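Local coordinates for protein latent form of PPO4 Tyrosinase (Agaricus bisporus var. bisporus H97, PDB 4OUA) that oxidises monophenols and o-diphenols to reactive o-quinones at a pair of copper ions, the first step of melanin synthesis, and is captured here in its latent form, at residues B[503-508]-B[552-557]; B[426-431]-B[449-454]; B[398-403]-B[528-533]; B[217-222]-B[375-380]. All coordinates share one frame; numbering follows the deposited sequence.

Interaction 1: B[503-508]-B[552-557]; sequences LSYKVV and LDLVTG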
loop_
_atom_site.group_PDB
_atom_site.type_symbol
_atom_site.label_atom_id
_atom_site.label_comp_id
_atom_site.label_asym_id
_atom_site.label_seq_id
_atom_site.Cartn_x
_atom_site.Cartn_y
_atom_site.Cartn_z
ATOM N N LEU B 503 -21.679 4.992 17.347
ATOM C CA LEU B 503 -20.731 4.923 16.240
ATOM C C LEU B 503 -20.843 6.167 15.366
ATOM O O LEU B 503 -21.847 6.369 14.685
ATOM C CB LEU B 503 -20.969 3.670 15.399
ATOM C CG LEU B 503 -20.242 3.650 14.054
ATOM C CD1 LEU B 503 -18.737 3.718 14.258
ATOM C CD2 LEU B 503 -20.629 2.420 13.247
ATOM N N SER B 504 -19.809 6.998 15.391
ATOM C CA SER B 504 -19.803 8.226 14.608
ATOM C C SER B 504 -18.545 8.326 13.757
ATOM O O SER B 504 -17.501 7.777 14.110
ATOM C CB SER B 504 -19.920 9.446 15.522
ATOM O OG SER B 504 -18.894 9.451 16.497
ATOM N N TYR B 505 -18.649 9.025 12.631
ATOM C CA TYR B 505 -17.496 9.224 11.762
ATOM C C TYR B 505 -17.205 10.706 11.568
ATOM O O TYR B 505 -17.897 11.564 12.117
ATOM C CB TYR B 505 -17.707 8.542 10.411
ATOM C CG TYR B 505 -18.728 9.213 9.522
ATOM C CD1 TYR B 505 -18.334 10.081 8.513
ATOM C CD2 TYR B 505 -20.086 8.971 9.684
ATOM C CE1 TYR B 505 -19.263 10.691 7.693
ATOM C CE2 TYR B 505 -21.021 9.577 8.870
ATOM C CZ TYR B 505 -20.604 10.436 7.876
ATOM O OH TYR B 505 -21.531 11.046 7.059
ATOM N N LYS B 506 -16.184 11.001 10.775
ATOM C CA LYS B 506 -15.640 12.349 10.719
ATOM C C LYS B 506 -14.788 12.548 9.468
ATOM O O LYS B 506 -13.701 11.981 9.353
ATOM C CB LYS B 506 -14.821 12.616 11.985
ATOM C CG LYS B 506 -14.225 14.007 12.101
ATOM C CD LYS B 506 -13.466 14.153 13.414
ATOM C CE LYS B 506 -12.866 15.532 13.593
ATOM N NZ LYS B 506 -12.151 15.598 14.901
ATOM N N VAL B 507 -15.287 13.347 8.530
ATOM C CA VAL B 507 -14.566 13.604 7.286
ATOM C C VAL B 507 -13.683 14.841 7.429
ATOM O O VAL B 507 -14.179 15.965 7.487
ATOM C CB VAL B 507 -15.531 13.789 6.096
ATOM C CG1 VAL B 507 -14.757 14.101 4.821
ATOM C CG2 VAL B 507 -16.389 12.546 5.911
ATOM N N VAL B 508 -12.372 14.625 7.485
ATOM C CA VAL B 508 -11.434 15.708 7.762
ATOM C C VAL B 508 -10.357 15.866 6.691
ATOM O O VAL B 508 -9.789 14.886 6.213
ATOM C CB VAL B 508 -10.741 15.502 9.122
ATOM C CG1 VAL B 508 -10.209 14.083 9.237
ATOM C CG2 VAL B 508 -9.622 16.515 9.307
ATOM N N LEU B 552 -24.463 5.607 11.724
ATOM C CA LEU B 552 -23.358 6.557 11.661
ATOM C C LEU B 552 -23.797 7.970 12.041
ATOM O O LEU B 552 -24.870 8.425 11.645
ATOM C CB LEU B 552 -22.736 6.561 10.261
ATOM C CG LEU B 552 -21.862 5.361 9.880
ATOM C CD1 LEU B 552 -20.668 5.250 10.817
ATOM C CD2 LEU B 552 -22.666 4.071 9.877
ATOM N N ASP B 553 -22.961 8.658 12.812
ATOM C CA ASP B 553 -23.237 10.035 13.208
ATOM C C ASP B 553 -22.196 10.996 12.647
ATOM O O ASP B 553 -21.024 10.946 13.019
ATOM C CB ASP B 553 -23.290 10.159 14.733
ATOM C CG ASP B 553 -24.706 10.094 15.275
ATOM O OD1 ASP B 553 -24.933 9.370 16.268
ATOM O OD2 ASP B 553 -25.591 10.772 14.710
ATOM N N LEU B 554 -22.635 11.871 11.749
ATOM C CA LEU B 554 -21.757 12.863 11.143
ATOM C C LEU B 554 -21.313 13.896 12.176
ATOM O O LEU B 554 -22.139 14.557 12.803
ATOM C CB LEU B 554 -22.462 13.546 9.966
ATOM C CG LEU B 554 -21.646 14.460 9.046
ATOM C CD1 LEU B 554 -21.359 15.805 9.700
ATOM C CD2 LEU B 554 -20.358 13.774 8.607
ATOM N N VAL B 555 -20.004 14.030 12.350
ATOM C CA VAL B 555 -19.458 14.982 13.309
ATOM C C VAL B 555 -18.675 16.087 12.609
ATOM O O VAL B 555 -17.684 15.826 11.929
ATOM C CB VAL B 555 -18.545 14.288 14.335
ATOM C CG1 VAL B 555 -17.824 15.319 15.186
ATOM C CG2 VAL B 555 -19.351 13.337 15.204
ATOM N N THR B 556 -19.131 17.325 12.779
ATOM C CA THR B 556 -18.454 18.476 12.196
ATOM C C THR B 556 -17.739 19.286 13.271
ATOM O O THR B 556 -18.324 20.186 13.878
ATOM C CB THR B 556 -19.439 19.387 11.441
ATOM O OG1 THR B 556 -20.072 18.644 10.393
ATOM C CG2 THR B 556 -18.707 20.580 10.841
ATOM N N GLY B 557 -16.473 18.958 13.506
ATOM C CA GLY B 557 -15.683 19.637 14.517
ATOM C C GLY B 557 -15.016 18.671 15.478
ATOM O O GLY B 557 -14.304 17.757 15.059
#
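In the mixed sheet of the C-terminal domain, Tyr505 pairs in parallel with Leu554, which lays the end of the chain alongside strand 503-509. Tyr505 commits both of its backbone polar atoms to the tail. Its N donates a hydrogen bond to Asp553 O at 3.1 Å, and its O accepts one from Val555 N at 3.3 Å; one residue thus bonds to the two that flank its partner. A step earlier, the bond from Asp553 N to Leu503 O is weak.

With chi1 at 71°, CG of Tyr505 sits between the backbone N and the carbonyl carbon, and the ring reaches Leu552 and Leu554. Leu552 CB meets the ring at its edge, 3.6 Å from CD2. Leu554 turns its CD2 branch onto the phenol end, 3.4 Å from Tyr505 CE1, while its CA lies over a face of the ring. Leu552 and Leu503 run side by side, with Leu552 CD1 3.6 Å from Leu503 CG. On the other face of the sheet, Ser504 CB packs on Asp553 CB at 3.5 Å.

Leu503 also touches Val523 of strand 520-530, Tyr505 touches Ile521, and Leu552 touches both; strand 428-433 pairs with 503-509 in antiparallel fashion. The tail adds a short, weakly bonded parallel strand to a mixed beta-sheet whose apolar face packs on a second, antiparallel sheet.

Interaction 2: B[426-431]-B[449-454]; sequences SFAIIF and SINIFR
With chi1 at 67°, Phe427 holds its ring between its own backbone N and carbonyl carbon, and Ile452, with CG1 anti to its carbonyl carbon (chi1 -45°), brings CG1 over the face of the ring. The backbones join at the same place: Ile452 N donates to Phe427 O at 2.9 Å. Ile429 and Ile450 form an antiparallel hydrogen-bonded pair, with Ile429 N to Ile450 O at 2.9 Å and Ile450 N to Ile429 O at 3.1 Å. The pairs Ala428-Asn451 and Ile430-Ser449 on either side are non-hydrogen-bonded.

On the face carrying Ile450, its CG1 comes 4.0 Å from Phe431 CE2, and these side chains meet Ile414, Ala416 and Trp418 of strand 407-419. Ser449 and Asn451, on the face they share with Ala428 and Ile430, meet Phe256 of helix 246-258. Asn451 ND2 bonds Asp252 OD1 and, weakly, Ser449 OG, which also bonds Glu211.

Just beyond the pairing, Phe453 stacks its ring on that of His254, a ligand of the second copper. An antiparallel strand pair ending in an aromatic residue over the dinuclear copper site is consistent with the shielding C-terminal domain of latent tyrosinases.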
loop_
_atom_site.group_PDB
_atom_site.type_symbol
_atom_site.label_atom_id
_atom_site.label_comp_id
_atom_site.label_asym_id
_atom_site.label_seq_id
_atom_site.Cartn_x
_atom_site.Cartn_y
_atom_site.Cartn_z
ATOM N N SER B 426 -6.645 15.586 -1.087
ATOM C CA SER B 426 -6.610 14.377 -0.273
ATOM C C SER B 426 -7.344 14.589 1.048
ATOM O O SER B 426 -7.258 15.660 1.650
ATOM C CB SER B 426 -5.164 13.948 -0.009
ATOM O OG SER B 426 -4.478 13.679 -1.221
ATOM N N PHE B 427 -8.069 13.566 1.491
ATOM C CA PHE B 427 -8.778 13.627 2.765
ATOM C C PHE B 427 -8.867 12.244 3.406
ATOM O O PHE B 427 -8.438 11.249 2.820
ATOM C CB PHE B 427 -10.180 14.215 2.580
ATOM C CG PHE B 427 -11.103 13.346 1.772
ATOM C CD1 PHE B 427 -11.968 12.464 2.397
ATOM C CD2 PHE B 427 -11.107 13.416 0.390
ATOM C CE1 PHE B 427 -12.818 11.663 1.657
ATOM C CE2 PHE B 427 -11.955 12.618 -0.354
ATOM C CZ PHE B 427 -12.812 11.741 0.281
ATOM N N ALA B 428 -9.425 12.194 4.611
ATOM C CA ALA B 428 -9.577 10.936 5.334
ATOM C C ALA B 428 -10.893 10.898 6.099
ATOM O O ALA B 428 -11.404 11.935 6.520
ATOM C CB ALA B 428 -8.410 10.725 6.282
ATOM N N ILE B 429 -11.438 9.699 6.274
ATOM C CA ILE B 429 -12.678 9.530 7.023
ATOM C C ILE B 429 -12.420 8.743 8.303
ATOM O O ILE B 429 -12.046 7.573 8.259
ATOM C CB ILE B 429 -13.753 8.816 6.186
ATOM C CG1 ILE B 429 -13.731 9.323 4.742
ATOM C CG2 ILE B 429 -15.126 9.011 6.812
ATOM C CD1 ILE B 429 -14.677 8.585 3.820
ATOM N N ILE B 430 -12.624 9.395 9.443
ATOM C CA ILE B 430 -12.316 8.801 10.739
ATOM C C ILE B 430 -13.549 8.182 11.388
ATOM O O ILE B 430 -14.594 8.821 11.480
ATOM C CB ILE B 430 -11.718 9.846 11.702
ATOM C CG1 ILE B 430 -10.641 10.672 10.996
ATOM C CG2 ILE B 430 -11.172 9.172 12.952
ATOM C CD1 ILE B 430 -9.539 9.842 10.380
ATOM N N PHE B 431 -13.422 6.938 11.840
ATOM C CA PHE B 431 -14.522 6.246 12.507
ATOM C C PHE B 431 -14.163 5.923 13.952
ATOM O O PHE B 431 -13.066 5.441 14.235
ATOM C CB PHE B 431 -14.885 4.959 11.761
ATOM C CG PHE B 431 -15.262 5.175 10.324
ATOM C CD1 PHE B 431 -16.583 5.379 9.963
ATOM C CD2 PHE B 431 -14.295 5.174 9.333
ATOM C CE1 PHE B 431 -16.933 5.579 8.642
ATOM C CE2 PHE B 431 -14.639 5.373 8.010
ATOM C CZ PHE B 431 -15.959 5.576 7.664
ATOM N N SER B 449 -9.890 4.016 9.764
ATOM C CA SER B 449 -9.987 5.157 8.863
ATOM C C SER B 449 -9.919 4.739 7.398
ATOM O O SER B 449 -9.365 3.692 7.063
ATOM C CB SER B 449 -8.879 6.171 9.162
ATOM O OG SER B 449 -7.597 5.612 8.934
ATOM N N ILE B 450 -10.497 5.565 6.535
ATOM C CA ILE B 450 -10.393 5.377 5.095
ATOM C C ILE B 450 -9.681 6.578 4.492
ATOM O O ILE B 450 -10.188 7.699 4.536
ATOM C CB ILE B 450 -11.769 5.202 4.433
ATOM C CG1 ILE B 450 -12.474 3.961 4.983
ATOM C CG2 ILE B 450 -11.622 5.109 2.924
ATOM C CD1 ILE B 450 -13.836 3.711 4.372
ATOM N N ASN B 451 -8.501 6.340 3.933
ATOM C CA ASN B 451 -7.646 7.423 3.472
ATOM C C ASN B 451 -7.638 7.576 1.957
ATOM O O ASN B 451 -7.595 6.590 1.220
ATOM C CB ASN B 451 -6.226 7.204 3.986
ATOM C CG ASN B 451 -6.188 6.950 5.478
ATOM O OD1 ASN B 451 -6.046 7.877 6.276
ATOM N ND2 ASN B 451 -6.326 5.687 5.864
ATOM N N ILE B 452 -7.675 8.822 1.496
ATOM C CA ILE B 452 -7.720 9.109 0.068
ATOM C C ILE B 452 -6.351 9.508 -0.478
ATOM O O ILE B 452 -5.760 10.494 -0.035
ATOM C CB ILE B 452 -8.722 10.236 -0.244
ATOM C CG1 ILE B 452 -10.029 10.005 0.516
ATOM C CG2 ILE B 452 -8.958 10.339 -1.743
ATOM C CD1 ILE B 452 -10.583 8.614 0.358
ATOM N N PHE B 453 -5.855 8.738 -1.441
ATOM C CA PHE B 453 -4.596 9.060 -2.099
ATOM C C PHE B 453 -4.864 9.628 -3.485
ATOM O O PHE B 453 -5.163 8.887 -4.421
ATOM C CB PHE B 453 -3.701 7.824 -2.192
ATOM C CG PHE B 453 -2.311 8.115 -2.683
ATOM C CD1 PHE B 453 -1.574 9.160 -2.144
ATOM C CD2 PHE B 453 -1.733 7.332 -3.669
ATOM C CE1 PHE B 453 -0.290 9.426 -2.591
ATOM C CE2 PHE B 453 -0.450 7.590 -4.119
ATOM C CZ PHE B 453 0.273 8.639 -3.579
ATOM N N ARG B 454 -4.769 10.949 -3.604
ATOM C CA ARG B 454 -5.043 11.638 -4.861
ATOM C C ARG B 454 -3.824 12.401 -5.362
ATOM O O ARG B 454 -2.888 12.662 -4.604
ATOM C CB ARG B 454 -6.221 12.601 -4.700
ATOM C CG ARG B 454 -7.577 11.923 -4.658
ATOM C CD ARG B 454 -7.989 11.439 -6.038
ATOM N NE ARG B 454 -8.153 12.554 -6.966
ATOM C CZ ARG B 454 -9.046 13.525 -6.806
ATOM N NH1 ARG B 454 -9.848 13.517 -5.749
ATOM N NH2 ARG B 454 -9.135 14.506 -7.695
#

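Interaction 3: B[398-403]-B[528-533]; sequences GVTHDH and LHLPPG
Leu530, the last residue of strand 520-530, is the first of its segment to meet the loop 398-403, and its main partner is the imidazole of His403. The two side chains cross at about a right angle, with Leu530 CB 3.9 Å from His403 CE1. Leu530 CD1 reaches toward Thr400 OG1, a loose approach of 4.4 Å. The carbonyl of Leu530 also turns to the imidazole, its O modelled 3.0 Å from His403 CE1 and lying obliquely to the ring. Leu530 also touches Phe396 of helix 388-397, and its backbone bonds to Leu407.

At Pro531 the chain leaves the sheet. Its ring turns away from the loop, but its O comes to the edge of the imidazole, near the ring plane, again modelled 3.0 Å from His403 CE1. As modelled, CE1 lies near both carbonyl oxygens; chi1 of 39° sets CG between the backbone N and the carbonyl carbon of His403.

Pro532 follows with its backbone against that of His403: Pro532 CA is 3.5 Å from His403 O, and its CB lies 3.9 Å from the same oxygen.

No hydrogen bond joins the two segments. His403 ND1 has a weak one to Glu405 O, just beyond its own segment. Packing, with one bent CA-H...O contact from Pro532 to His403, carries this surface meeting of a loop with the end of a strand, so the contact depends on shape and van der Waals fit rather than on directed polar bonds.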
loop_
_atom_site.group_PDB
_atom_site.type_symbol
_atom_site.label_atom_id
_atom_site.label_comp_id
_atom_site.label_asym_id
_atom_site.label_seq_id
_atom_site.Cartn_x
_atom_site.Cartn_y
_atom_site.Cartn_z
ATOM N N GLY B 398 -8.917 -16.366 11.185
ATOM C CA GLY B 398 -7.667 -16.869 11.728
ATOM C C GLY B 398 -7.547 -18.372 11.555
ATOM O O GLY B 398 -8.201 -18.955 10.691
ATOM N N VAL B 399 -6.708 -19.001 12.374
ATOM C CA VAL B 399 -6.566 -20.452 12.347
ATOM C C VAL B 399 -7.862 -21.112 12.807
ATOM O O VAL B 399 -8.393 -20.783 13.868
ATOM C CB VAL B 399 -5.399 -20.932 13.234
ATOM C CG1 VAL B 399 -5.533 -20.371 14.643
ATOM C CG2 VAL B 399 -5.342 -22.452 13.258
ATOM N N THR B 400 -8.374 -22.036 11.999
ATOM C CA THR B 400 -9.651 -22.683 12.289
ATOM C C THR B 400 -9.485 -24.084 12.867
ATOM O O THR B 400 -8.819 -24.934 12.275
ATOM C CB THR B 400 -10.532 -22.787 11.030
ATOM O OG1 THR B 400 -10.916 -21.476 10.599
ATOM C CG2 THR B 400 -11.782 -23.604 11.325
ATOM N N HIS B 401 -10.100 -24.323 14.020
ATOM C CA HIS B 401 -10.106 -25.655 14.616
ATOM C C HIS B 401 -11.188 -26.509 13.966
ATOM O O HIS B 401 -12.292 -26.028 13.702
ATOM C CB HIS B 401 -10.324 -25.576 16.127
ATOM N N ASP B 402 -10.865 -27.772 13.703
ATOM C CA ASP B 402 -11.805 -28.690 13.070
ATOM C C ASP B 402 -13.085 -28.814 13.891
ATOM O O ASP B 402 -13.045 -29.039 15.100
ATOM C CB ASP B 402 -11.158 -30.063 12.869
ATOM C CG ASP B 402 -10.272 -30.466 14.029
ATOM O OD1 ASP B 402 -10.090 -31.683 14.242
ATOM O OD2 ASP B 402 -9.757 -29.565 14.724
ATOM N N HIS B 403 -14.220 -28.654 13.218
ATOM C CA HIS B 403 -15.511 -28.593 13.891
ATOM C C HIS B 403 -16.506 -29.601 13.323
ATOM O O HIS B 403 -16.532 -29.858 12.120
ATOM C CB HIS B 403 -16.078 -27.175 13.795
ATOM C CG HIS B 403 -15.836 -26.520 12.470
ATOM N ND1 HIS B 403 -16.670 -26.698 11.388
ATOM C CD2 HIS B 403 -14.849 -25.694 12.052
ATOM C CE1 HIS B 403 -16.210 -26.005 10.361
ATOM N NE2 HIS B 403 -15.103 -25.388 10.738
ATOM N N LEU B 528 -21.765 -15.374 6.827
ATOM C CA LEU B 528 -20.696 -16.315 6.521
ATOM C C LEU B 528 -20.885 -17.610 7.296
ATOM O O LEU B 528 -21.354 -17.595 8.436
ATOM C CB LEU B 528 -19.327 -15.713 6.842
ATOM C CG LEU B 528 -18.892 -14.480 6.051
ATOM C CD1 LEU B 528 -17.479 -14.084 6.441
ATOM C CD2 LEU B 528 -18.986 -14.729 4.557
ATOM N N HIS B 529 -20.518 -18.728 6.679
ATOM C CA HIS B 529 -20.646 -20.021 7.339
ATOM C C HIS B 529 -19.456 -20.927 7.032
ATOM O O HIS B 529 -18.806 -20.798 5.994
ATOM C CB HIS B 529 -21.964 -20.701 6.941
ATOM C CG HIS B 529 -22.043 -21.093 5.496
ATOM N ND1 HIS B 529 -21.699 -22.350 5.049
ATOM C CD2 HIS B 529 -22.436 -20.399 4.403
ATOM C CE1 HIS B 529 -21.871 -22.412 3.740
ATOM N NE2 HIS B 529 -22.318 -21.240 3.323
ATOM N N LEU B 530 -19.172 -21.835 7.960
ATOM C CA LEU B 530 -18.055 -22.762 7.828
ATOM C C LEU B 530 -18.521 -24.206 7.946
ATOM O O LEU B 530 -18.639 -24.730 9.052
ATOM C CB LEU B 530 -16.988 -22.475 8.889
ATOM C CG LEU B 530 -16.002 -21.337 8.622
ATOM C CD1 LEU B 530 -15.195 -21.030 9.873
ATOM C CD2 LEU B 530 -15.080 -21.695 7.465
ATOM N N PRO B 531 -18.796 -24.849 6.802
ATOM C CA PRO B 531 -19.158 -26.270 6.758
ATOM C C PRO B 531 -18.152 -27.141 7.505
ATOM O O PRO B 531 -16.972 -26.799 7.553
ATOM C CB PRO B 531 -19.152 -26.582 5.261
ATOM C CG PRO B 531 -19.516 -25.283 4.622
ATOM C CD PRO B 531 -18.878 -24.217 5.473
ATOM N N PRO B 532 -18.622 -28.261 8.075
ATOM C CA PRO B 532 -17.875 -29.164 8.961
ATOM C C PRO B 532 -16.448 -29.478 8.507
ATOM O O PRO B 532 -15.604 -29.793 9.346
ATOM C CB PRO B 532 -18.729 -30.434 8.947
ATOM C CG PRO B 532 -20.113 -29.934 8.741
ATOM C CD PRO B 532 -19.988 -28.751 7.819
ATOM N N GLY B 533 -16.181 -29.391 7.208
ATOM C CA GLY B 533 -14.878 -29.761 6.686
ATOM C C GLY B 533 -14.001 -28.599 6.260
ATOM O O GLY B 533 -12.776 -28.660 6.385
#

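Interaction 4: B[217-222]-B[375-380]; sequences EKTYNM and RRYGIK
Tyr377 OH is gripped by Arg287 NH2 and by OD1 of Asp132, whose OD2 makes a salt bridge to Arg376 NH2. This fixes the phenol end of a ring that lies against helix 212-224 of the di-copper tyrosinase domain, at the point where helix 364-376 ends and its chain turns away. The Tyr377 ring has a neighbour over each face: Thr219 CG2 stands over one, with 4.4 Å to CD1, and the CG methylene of Arg376 lies over the opposite one. Thr219 OG1 turns back to Thr215 O in its own helix, leaving the methyl to make the contact.

Tyr220, one residue on, stretches out from the helix with CG anti to the backbone N (chi1 179°), which carries its ring past Tyr377 and along the turn. CD1 of Tyr220 sits 3.9 Å from Tyr377 C and as far from Gly378 CA, approaching obliquely, and 4.1 Å from Tyr377 CB. The phenol end goes on to bond Asp374 OD1, so the ring ties the helix to the last turn of 364-376.

Between the segments themselves no hydrogen bond is made; their own meeting is apolar, framed by polar ties to neighbours. At the start of the helix segment, Glu217, whose OE1 is in a salt bridge with Arg480 NE, brings OE2 to 4.3 Å from Ile379 CD1.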
loop_
_atom_site.group_PDB
_atom_site.type_symbol
_atom_site.label_atom_id
_atom_site.label_comp_id
_atom_site.label_asym_id
_atom_site.label_seq_id
_atom_site.Cartn_x
_atom_site.Cartn_y
_atom_site.Cartn_z
ATOM N N GLU B 217 -6.267 -5.801 10.198
ATOM C CA GLU B 217 -7.515 -6.375 9.704
ATOM C C GLU B 217 -7.686 -6.106 8.216
ATOM O O GLU B 217 -8.016 -7.011 7.452
ATOM C CB GLU B 217 -8.719 -5.823 10.472
ATOM C CG GLU B 217 -9.084 -6.609 11.722
ATOM C CD GLU B 217 -10.573 -6.566 12.022
ATOM O OE1 GLU B 217 -11.006 -5.677 12.785
ATOM O OE2 GLU B 217 -11.311 -7.425 11.491
ATOM N N LYS B 218 -7.463 -4.858 7.813
ATOM C CA LYS B 218 -7.589 -4.470 6.412
ATOM C C LYS B 218 -6.701 -5.323 5.510
ATOM O O LYS B 218 -7.117 -5.739 4.430
ATOM C CB LYS B 218 -7.243 -2.991 6.226
ATOM C CG LYS B 218 -8.313 -2.023 6.708
ATOM C CD LYS B 218 -8.034 -0.616 6.197
ATOM C CE LYS B 218 -9.158 0.342 6.540
ATOM N NZ LYS B 218 -8.979 1.658 5.863
ATOM N N THR B 219 -5.480 -5.582 5.966
ATOM C CA THR B 219 -4.520 -6.355 5.190
ATOM C C THR B 219 -4.941 -7.816 5.067
ATOM O O THR B 219 -4.804 -8.422 4.003
ATOM C CB THR B 219 -3.116 -6.283 5.811
ATOM O OG1 THR B 219 -2.646 -4.931 5.767
ATOM C CG2 THR B 219 -2.148 -7.173 5.049
ATOM N N TYR B 220 -5.453 -8.378 6.157
ATOM C CA TYR B 220 -5.900 -9.765 6.159
ATOM C C TYR B 220 -7.067 -9.978 5.201
ATOM O O TYR B 220 -6.989 -10.801 4.288
ATOM C CB TYR B 220 -6.298 -10.198 7.571
ATOM C CG TYR B 220 -6.795 -11.624 7.656
ATOM C CD1 TYR B 220 -5.904 -12.685 7.756
ATOM C CD2 TYR B 220 -8.153 -11.910 7.638
ATOM C CE1 TYR B 220 -6.351 -13.989 7.834
ATOM C CE2 TYR B 220 -8.611 -13.213 7.717
ATOM C CZ TYR B 220 -7.705 -14.247 7.815
ATOM O OH TYR B 220 -8.154 -15.544 7.891
ATOM N N ASN B 221 -8.146 -9.229 5.411
ATOM C CA ASN B 221 -9.338 -9.350 4.579
ATOM C C ASN B 221 -9.072 -9.004 3.118
ATOM O O ASN B 221 -9.766 -9.483 2.221
ATOM C CB ASN B 221 -10.457 -8.463 5.124
ATOM C CG ASN B 221 -10.989 -8.951 6.455
ATOM O OD1 ASN B 221 -10.519 -8.537 7.515
ATOM N ND2 ASN B 221 -11.974 -9.840 6.408
ATOM N N MET B 222 -8.065 -8.171 2.886
ATOM C CA MET B 222 -7.701 -7.769 1.534
ATOM C C MET B 222 -7.049 -8.923 0.775
ATOM O O MET B 222 -7.362 -9.169 -0.390
ATOM C CB MET B 222 -6.767 -6.556 1.577
ATOM C CG MET B 222 -6.246 -6.095 0.224
ATOM S SD MET B 222 -4.791 -7.005 -0.329
ATOM C CE MET B 222 -3.656 -6.679 1.018
ATOM N N ARG B 375 -1.914 -17.199 10.597
ATOM C CA ARG B 375 -1.062 -17.055 11.773
ATOM C C ARG B 375 -0.382 -15.690 11.825
ATOM O O ARG B 375 -0.132 -15.152 12.903
ATOM C CB ARG B 375 -0.008 -18.163 11.803
ATOM C CG ARG B 375 -0.568 -19.541 12.112
ATOM C CD ARG B 375 0.538 -20.575 12.231
ATOM N NE ARG B 375 0.104 -21.747 12.986
ATOM C CZ ARG B 375 -0.484 -22.810 12.446
ATOM N NH1 ARG B 375 -0.710 -22.852 11.141
ATOM N NH2 ARG B 375 -0.846 -23.829 13.212
ATOM N N ARG B 376 -0.094 -15.136 10.654
ATOM C CA ARG B 376 0.631 -13.875 10.552
ATOM C C ARG B 376 -0.260 -12.664 10.819
ATOM O O ARG B 376 0.080 -11.802 11.629
ATOM C CB ARG B 376 1.273 -13.758 9.168
ATOM C CG ARG B 376 1.999 -12.448 8.904
ATOM C CD ARG B 376 3.262 -12.317 9.733
ATOM N NE ARG B 376 4.211 -11.391 9.122
ATOM C CZ ARG B 376 5.363 -11.028 9.676
ATOM N NH1 ARG B 376 5.712 -11.510 10.861
ATOM N NH2 ARG B 376 6.165 -10.180 9.047
ATOM N N TYR B 377 -1.403 -12.605 10.140
ATOM C CA TYR B 377 -2.263 -11.429 10.204
ATOM C C TYR B 377 -3.642 -11.717 10.795
ATOM O O TYR B 377 -4.439 -10.802 10.996
ATOM C CB TYR B 377 -2.430 -10.828 8.806
ATOM C CG TYR B 377 -1.130 -10.553 8.086
ATOM C CD1 TYR B 377 -0.369 -9.432 8.390
ATOM C CD2 TYR B 377 -0.670 -11.406 7.091
ATOM C CE1 TYR B 377 0.817 -9.175 7.731
ATOM C CE2 TYR B 377 0.515 -11.154 6.425
ATOM C CZ TYR B 377 1.254 -10.037 6.751
ATOM O OH TYR B 377 2.437 -9.779 6.096
ATOM N N GLY B 378 -3.921 -12.986 11.071
ATOM C CA GLY B 378 -5.246 -13.395 11.508
ATOM C C GLY B 378 -5.600 -13.017 12.934
ATOM O O GLY B 378 -4.780 -12.466 13.668
ATOM N N ILE B 379 -6.836 -13.313 13.324
ATOM C CA ILE B 379 -7.295 -13.079 14.687
ATOM C C ILE B 379 -7.106 -14.334 15.535
ATOM O O ILE B 379 -7.577 -15.414 15.177
ATOM C CB ILE B 379 -8.776 -12.658 14.724
ATOM C CG1 ILE B 379 -8.978 -11.358 13.943
ATOM C CG2 ILE B 379 -9.252 -12.498 16.160
ATOM C CD1 ILE B 379 -10.410 -10.868 13.930
ATOM N N LYS B 380 -6.411 -14.186 16.659
ATOM C CA LYS B 380 -6.125 -15.317 17.536
ATOM C C LYS B 380 -7.243 -15.545 18.547
ATOM O O LYS B 380 -7.929 -14.606 18.953
ATOM C CB LYS B 380 -4.797 -15.100 18.266
#

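Interactions 1 and 2 belong to one mixed sheet: strands 503-509 and 428-433 are neighbours in it, joined by backbone bonds such as that between Lys506 and Ile430. Interaction 2 is the buried inner pairing, beside the copper site, while interaction 1 is only partly buried, with the chain terminus at its edge. Interaction 4 is also buried but is packing of tyrosines from a helix and a turn without a cross bond. Asp252 links it to interaction 2, taking a salt bridge from Lys218 and a hydrogen bond from Asn451. Interaction 3 lies at the surface, where a loop meets a strand end without hydrogen bonds; its centre is about 16 Å from that of interaction 4.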